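Local coordinates for protein elastase inhibitor AFUEI (Aspergillus fumigatus Af293, PDB 3W0E) that inhibits serine elastases, acting non-competitively on the fungus's own elastase and also blocking human leukocyte elastase, at residues 20-23 and 24-27. Sequence-based numbering, arbitrary orientation.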
loop_
_atom_site.group_PDB
_atom_site.type_symbol
_atom_site.label_atom_id
_atom_site.label_comp_id
_atom_site.label_asym_id
_atom_site.label_seq_id
_atom_site.Cartn_x
_atom_site.Cartn_y
_atom_site.Cartn_z
ATOM N N PRO A 20 -14.874 7.239 -9.694
ATOM C CA PRO A 20 -14.734 6.108 -10.605
ATOM C C PRO A 20 -13.369 6.166 -11.283
ATOM O O PRO A 20 -12.902 7.256 -11.652
ATOM C CB PRO A 20 -15.833 6.350 -11.656
ATOM C CG PRO A 20 -16.157 7.795 -11.558
ATOM C CD PRO A 20 -15.932 8.174 -10.119
ATOM N N TYR A 21 -12.725 5.015 -11.415
ATOM C CA TYR A 21 -11.432 4.955 -12.073
ATOM C C TYR A 21 -11.647 4.855 -13.585
ATOM O O TYR A 21 -11.682 3.762 -14.158
ATOM C CB TYR A 21 -10.631 3.767 -11.566
ATOM C CG TYR A 21 -9.228 3.771 -12.095
ATOM C CD1 TYR A 21 -8.371 4.838 -11.838
ATOM C CD2 TYR A 21 -8.769 2.732 -12.873
ATOM C CE1 TYR A 21 -7.073 4.844 -12.338
ATOM C CE2 TYR A 21 -7.485 2.729 -13.376
ATOM C CZ TYR A 21 -6.642 3.785 -13.098
ATOM O OH TYR A 21 -5.356 3.769 -13.622
ATOM N N THR A 22 -11.783 6.014 -14.221
ATOM C CA THR A 22 -12.166 6.085 -15.625
ATOM C C THR A 22 -10.930 6.059 -16.495
ATOM O O THR A 22 -9.814 6.194 -16.000
ATOM C CB THR A 22 -12.890 7.402 -15.903
ATOM O OG1 THR A 22 -12.012 8.486 -15.576
ATOM C CG2 THR A 22 -14.158 7.513 -15.041
ATOM N N ASP A 23 -11.115 5.915 -17.802
ATOM C CA ASP A 23 -9.971 5.972 -18.709
ATOM C C ASP A 23 -9.322 7.339 -18.641
ATOM O O ASP A 23 -8.107 7.450 -18.760
ATOM C CB ASP A 23 -10.390 5.657 -20.148
ATOM C CG ASP A 23 -11.020 4.288 -20.275
ATOM O OD1 ASP A 23 -10.504 3.344 -19.635
ATOM O OD2 ASP A 23 -12.038 4.163 -20.995
ATOM N N ALA A 24 -10.119 8.376 -18.417
ATOM C CA ALA A 24 -9.556 9.728 -18.351
ATOM C C ALA A 24 -8.615 9.875 -17.150
ATOM O O ALA A 24 -7.538 10.467 -17.261
ATOM C CB ALA A 24 -10.655 10.772 -18.315
ATOM N N VAL A 25 -9.019 9.337 -16.001
ATOM C CA VAL A 25 -8.143 9.316 -14.841
ATOM C C VAL A 25 -6.907 8.457 -15.096
ATOM O O VAL A 25 -5.785 8.861 -14.771
ATOM C CB VAL A 25 -8.855 8.753 -13.598
ATOM C CG1 VAL A 25 -7.833 8.434 -12.504
ATOM C CG2 VAL A 25 -9.894 9.735 -13.093
ATOM N N ALA A 26 -7.120 7.267 -15.653
ATOM C CA ALA A 26 -6.032 6.316 -15.827
ATOM C C ALA A 26 -5.016 6.868 -16.807
ATOM O O ALA A 26 -3.809 6.688 -16.632
ATOM C CB ALA A 26 -6.555 4.975 -16.309
ATOM N N ASN A 27 -5.503 7.548 -17.840
ATOM C CA ASN A 27 -4.617 8.016 -18.894
ATOM C C ASN A 27 -3.788 9.205 -18.439
ATOM O O ASN A 27 -2.740 9.497 -19.018
ATOM C CB ASN A 27 -5.405 8.351 -20.162
ATOM C CG ASN A 27 -5.973 7.116 -20.837
ATOM O OD1 ASN A 27 -5.619 5.982 -20.493
ATOM N ND2 ASN A 27 -6.847 7.330 -21.819
#
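Thr22 caps the N-terminus of helix 23-28 by turning its hydroxyl back on the first turn: Thr22 OG1 accepts from Val25 N at 3.1 Å, and the bond is nearly straight (168° at the hydrogen). The torsion that makes this possible sets OG1 between the backbone N and the carbonyl carbon (chi1 59°), which swings the methyl CG2 beside the backbone N. The same residue also opens the regular helical bonding, its O taking Ala26 N at 2.9 Å; one residue on, Asp23 O receives Asn27 N at 2.8 Å. The side-chain oxygen thereby satisfies Val25 N, a first-turn amide without a helical carbonyl four residues before it. Val25 CG2 packs beside that oxygen, 3.5 Å from Thr22 OG1.

Tyr21, just before the cap and at the centre of an inverse gamma turn, extends beside the same turn. With CG anti to the backbone N (chi1 -173°), its ring runs alongside the helix start and meets two residues obliquely. Val25 CG1 touches the CD1 and CE1 side, 3.7 Å from Tyr21 CE1, while the methyl of Ala26 lies against the phenolic end, its CB 3.4 Å from Tyr21 CZ and 3.2 Å from Tyr21 OH.

In this I78-family inhibitor the capped turn joins the loop after helix 2-15 to helix 23-28. Asn60 ND2 bonds to Tyr21 O, and the Tyr21 ring packs on Ile34 and Val36 of strand 34-37 and on Ile54 and Val56 of strand 52-56, tying the helix start to the sheet, while Val25 touches Leu16 just past helix 2-15.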